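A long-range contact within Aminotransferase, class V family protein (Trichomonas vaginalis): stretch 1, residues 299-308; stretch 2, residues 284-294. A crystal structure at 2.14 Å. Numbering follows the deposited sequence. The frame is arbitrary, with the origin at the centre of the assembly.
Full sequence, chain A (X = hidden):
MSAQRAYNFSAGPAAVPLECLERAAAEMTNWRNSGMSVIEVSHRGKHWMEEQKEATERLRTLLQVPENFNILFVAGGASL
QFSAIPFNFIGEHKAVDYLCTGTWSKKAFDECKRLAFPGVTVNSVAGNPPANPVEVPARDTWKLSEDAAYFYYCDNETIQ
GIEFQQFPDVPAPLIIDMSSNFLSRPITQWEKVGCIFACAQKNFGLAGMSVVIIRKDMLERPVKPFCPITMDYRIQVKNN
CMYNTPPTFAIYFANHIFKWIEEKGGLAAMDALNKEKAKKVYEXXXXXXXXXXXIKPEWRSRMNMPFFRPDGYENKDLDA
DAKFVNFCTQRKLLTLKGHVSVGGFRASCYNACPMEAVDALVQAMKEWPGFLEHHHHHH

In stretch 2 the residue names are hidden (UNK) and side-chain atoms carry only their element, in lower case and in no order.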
# COMPACT_ATOMS: atom_id res chain seq x y z
N TRP A 299 -20.31 4.07 26.12
CA TRP A 299 -19.08 3.72 25.38
C TRP A 299 -19.24 2.59 24.33
O TRP A 299 -18.25 2.18 23.71
CB TRP A 299 -18.00 3.32 26.37
CG TRP A 299 -17.68 4.38 27.37
CD1 TRP A 299 -17.88 4.33 28.73
CD2 TRP A 299 -17.11 5.66 27.11
NE1 TRP A 299 -17.47 5.49 29.32
CE2 TRP A 299 -16.98 6.33 28.35
CE3 TRP A 299 -16.67 6.31 25.94
CZ2 TRP A 299 -16.45 7.63 28.45
CZ3 TRP A 299 -16.14 7.61 26.05
CH2 TRP A 299 -16.04 8.25 27.30
N ARG A 300 -20.46 2.09 24.11
CA ARG A 300 -20.67 0.98 23.18
C ARG A 300 -20.48 1.40 21.72
O ARG A 300 -21.09 2.36 21.26
CB ARG A 300 -22.05 0.34 23.37
CG ARG A 300 -22.08 -0.67 24.49
CD ARG A 300 -23.46 -1.29 24.67
NE ARG A 300 -23.40 -2.53 25.45
CZ ARG A 300 -24.46 -3.25 25.80
NH1 ARG A 300 -25.69 -2.86 25.48
NH2 ARG A 300 -24.29 -4.38 26.50
N SER A 301 -19.62 0.66 21.02
CA SER A 301 -19.35 0.89 19.61
C SER A 301 -20.57 0.57 18.75
O SER A 301 -21.29 -0.40 19.00
CB SER A 301 -18.17 0.04 19.17
OG SER A 301 -17.91 0.14 17.78
N ARG A 302 -20.79 1.42 17.74
CA ARG A 302 -21.78 1.14 16.71
C ARG A 302 -21.22 0.18 15.66
O ARG A 302 -21.99 -0.42 14.93
CB ARG A 302 -22.22 2.43 15.99
CG ARG A 302 -22.86 3.49 16.87
CD ARG A 302 -22.79 4.89 16.24
NE ARG A 302 -21.41 5.20 15.86
CZ ARG A 302 -20.97 5.42 14.62
NH1 ARG A 302 -21.79 5.50 13.57
NH2 ARG A 302 -19.66 5.62 14.43
N MET A 303 -19.89 0.07 15.57
CA MET A 303 -19.21 -0.62 14.49
C MET A 303 -18.78 -2.05 14.84
O MET A 303 -18.79 -2.92 13.99
CB MET A 303 -17.95 0.16 14.07
CG MET A 303 -18.19 1.58 13.57
SD MET A 303 -18.92 1.65 11.91
CE MET A 303 -20.64 1.82 12.35
N ASN A 304 -18.38 -2.27 16.10
CA ASN A 304 -17.88 -3.57 16.54
C ASN A 304 -18.55 -3.93 17.86
O ASN A 304 -18.43 -3.21 18.85
CB ASN A 304 -16.36 -3.53 16.71
CG ASN A 304 -15.65 -3.00 15.47
OD1 ASN A 304 -15.41 -1.80 15.35
ND2 ASN A 304 -15.35 -3.90 14.51
N MET A 305 -19.27 -5.05 17.85
CA MET A 305 -20.10 -5.46 18.97
C MET A 305 -19.60 -6.80 19.48
O MET A 305 -20.12 -7.83 19.05
CB MET A 305 -21.56 -5.55 18.52
CG MET A 305 -22.19 -4.19 18.31
SD MET A 305 -23.13 -3.99 16.81
CE MET A 305 -21.85 -3.51 15.65
N PRO A 306 -18.58 -6.80 20.36
CA PRO A 306 -18.21 -8.06 20.98
C PRO A 306 -19.31 -8.56 21.91
O PRO A 306 -20.12 -7.78 22.42
CB PRO A 306 -16.92 -7.75 21.76
CG PRO A 306 -16.84 -6.27 21.85
CD PRO A 306 -17.71 -5.68 20.77
N PHE A 307 -19.37 -9.88 22.06
CA PHE A 307 -20.24 -10.50 23.05
C PHE A 307 -19.74 -11.91 23.34
O PHE A 307 -19.01 -12.50 22.54
CB PHE A 307 -21.72 -10.48 22.62
CG PHE A 307 -22.01 -11.17 21.31
CD1 PHE A 307 -21.80 -10.51 20.10
CD2 PHE A 307 -22.57 -12.44 21.28
CE1 PHE A 307 -22.10 -11.13 18.90
CE2 PHE A 307 -22.87 -13.07 20.08
CZ PHE A 307 -22.65 -12.41 18.88
N PHE A 308 -20.11 -12.42 24.50
CA PHE A 308 -19.53 -13.64 25.03
C PHE A 308 -20.57 -14.56 25.60
O PHE A 308 -21.70 -14.16 25.89
CB PHE A 308 -18.52 -13.28 26.13
CG PHE A 308 -17.36 -12.49 25.64
CD1 PHE A 308 -16.17 -13.11 25.28
CD2 PHE A 308 -17.44 -11.10 25.54
CE1 PHE A 308 -15.09 -12.37 24.82
CE2 PHE A 308 -16.37 -10.36 25.08
CZ PHE A 308 -15.19 -10.99 24.71
N UNK A 284 -30.33 -7.83 21.05
CA UNK A 284 -30.21 -9.29 20.93
C UNK A 284 -29.21 -9.87 21.96
O UNK A 284 -29.44 -10.96 22.49
c UNK A 284 -29.83 -9.70 19.52
N UNK A 285 -28.13 -9.15 22.23
CA UNK A 285 -27.20 -9.54 23.29
C UNK A 285 -27.90 -9.44 24.65
O UNK A 285 -28.10 -10.45 25.32
c UNK A 285 -25.09 -8.94 22.01
c UNK A 285 -25.06 -8.98 24.53
c UNK A 285 -24.09 -7.85 21.69
c UNK A 285 -25.90 -8.69 23.29
N UNK A 286 -28.31 -8.23 25.02
CA UNK A 286 -28.79 -7.90 26.38
C UNK A 286 -30.02 -8.68 26.82
O UNK A 286 -30.11 -9.10 27.98
c UNK A 286 -29.07 -6.40 26.52
o UNK A 286 -26.68 -6.07 26.60
c UNK A 286 -27.80 -5.54 26.51
o UNK A 286 -27.92 -4.31 26.39
N UNK A 287 -30.96 -8.89 25.90
CA UNK A 287 -32.23 -9.57 26.22
C UNK A 287 -32.14 -11.10 26.27
O UNK A 287 -33.14 -11.75 26.58
o UNK A 287 -33.05 -9.74 23.94
c UNK A 287 -33.31 -9.17 25.21
N UNK A 288 -30.98 -11.66 25.96
CA UNK A 288 -30.78 -13.10 25.87
C UNK A 288 -29.82 -13.57 26.96
O UNK A 288 -28.70 -13.11 27.00
o UNK A 288 -30.07 -15.74 25.08
c UNK A 288 -30.22 -13.43 24.48
c UNK A 288 -30.20 -14.92 24.18
n UNK A 288 -30.31 -15.26 22.91
N UNK A 289 -30.25 -14.53 27.83
CA UNK A 289 -29.35 -15.02 28.89
C UNK A 289 -28.08 -15.76 28.41
O UNK A 289 -27.13 -15.89 29.19
c UNK A 289 -31.26 -16.44 28.71
c UNK A 289 -31.54 -15.23 27.85
c UNK A 289 -30.24 -15.98 29.69
N UNK A 290 -28.05 -16.22 27.17
CA UNK A 290 -26.85 -16.90 26.63
C UNK A 290 -25.70 -15.99 26.21
O UNK A 290 -24.59 -16.49 25.97
c UNK A 290 -27.25 -17.78 25.46
c UNK A 290 -28.22 -18.87 25.86
o UNK A 290 -27.87 -19.74 26.68
n UNK A 290 -29.44 -18.84 25.32
N UNK A 291 -25.95 -14.68 26.12
CA UNK A 291 -24.94 -13.72 25.65
C UNK A 291 -24.83 -12.51 26.59
O UNK A 291 -25.83 -12.05 27.16
c UNK A 291 -26.74 -14.74 22.81
c UNK A 291 -24.38 -15.11 22.74
c UNK A 291 -25.47 -14.39 23.24
c UNK A 291 -24.56 -16.15 21.84
c UNK A 291 -25.84 -16.48 21.41
c UNK A 291 -25.26 -13.26 24.22
c UNK A 291 -26.93 -15.78 21.89
N UNK A 292 -23.61 -11.99 26.72
CA UNK A 292 -23.33 -10.79 27.53
C UNK A 292 -22.33 -9.87 26.84
O UNK A 292 -21.41 -10.33 26.16
c UNK A 292 -23.75 -12.01 29.71
c UNK A 292 -21.41 -11.86 28.83
c UNK A 292 -22.76 -11.16 28.93
N UNK A 293 -22.53 -8.56 27.02
CA UNK A 293 -21.55 -7.54 26.64
C UNK A 293 -21.45 -6.59 27.82
O UNK A 293 -22.48 -6.11 28.30
c UNK A 293 -21.20 -5.51 25.11
n UNK A 293 -20.43 -5.48 24.03
c UNK A 293 -21.99 -6.81 25.36
o UNK A 293 -21.31 -4.54 25.87
N UNK A 294 -20.22 -6.30 28.23
CA UNK A 294 -19.93 -5.55 29.47
C UNK A 294 -19.76 -4.04 29.28
O UNK A 294 -19.68 -3.31 30.26
n UNK A 294 -17.49 -8.78 32.46
c UNK A 294 -18.63 -6.06 30.12
c UNK A 294 -17.49 -7.45 31.84
n UNK A 294 -16.54 -10.58 33.52
n UNK A 294 -15.24 -8.76 33.02
c UNK A 294 -16.42 -9.36 33.00
c UNK A 294 -18.82 -7.13 31.17

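Position 284 carries a single side-chain carbon, out of reach of stretch 1, on the last turn of a helix; one carbon means Ala284. Position 285 has four carbons, forked at the first, with one arm two carbons long, and a carbon of the group lies against Phe307. That is isoleucine, and Ile285 points toward the other stretch, where its CD1 lies 3.7 Å from CB of Phe307.

At 286 two carbons end in a pair of oxygens, a short carboxylate. Both oxygens face the guanidinium of Arg300, so an acid is expected on charge as well as on shape: Asp286. Its OD2 accepts from Arg300 NH1 at 2.8 Å and its OD1 from Arg300 NH2 at 2.9 Å, a two-pronged salt bridge.

Position 287, one carbon and one oxygen, far from stretch 1, is Ser287. Position 288 has two carbons, the second bearing one oxygen and one nitrogen. Such a group could be read as an acid by shape alone, but the nitrogen makes it Asn288. It touches nothing on stretch 1 and works locally, opening a type I turn that runs to position 291. At 289 three carbons close a ring onto the backbone nitrogen, which only proline does; Pro289, with phi at -64°, suits the second place of that turn. Position 290 repeats the two carbons, oxygen and nitrogen, its end leading away from stretch 1. This is Asn290, whose backbone N donates to Asn288 OD1 at 2.9 Å.

Position 291 shows one carbon and then a ring of six carbons, with no oxygen on it, and the edge of the Phe307 ring is directed toward the face of this ring: Phe291. The arrangement is offset, with planes at 82° and centroids 5.4 Å apart. Position 292 has one carbon carrying two others, one of them near the side chain of Phe308, a beta-branched Val292; its CG2 sits 4.2 Å from CB of Phe308.

At 293 two carbons again end in an oxygen and a nitrogen, and here both are used across the contact. In Asn293, ND2 donates to the backbone O of Pro306 at 2.8 Å, nearly linear, while OD1 accepts from Arg300 NE at 2.9 Å. A carboxylate could not make that donation. Position 294 has three carbons, a nitrogen, then a carbon with two more nitrogens: Arg294, whose CB points away from stretch 1.

The contact joins a short backbone register to a polar clamp. Val292 and Phe308 form a single antiparallel bridge, N of each giving a hydrogen bond to O of the other at 3.0 Å. Next to it, Phe307 packs against Ile285 and against Phe291. Arg300 reaches in with an extended side chain and binds two partners near the plane of its guanidinium, Asp286 and Asn293; its NH2 also donates to the backbone O of Asn293 at 3.1 Å. The rule to read is that one amide, accepting from Arg300 and donating to Pro306, links the clamp to the strand.

Stretch 2 284-294: AIDSNPNFVNR
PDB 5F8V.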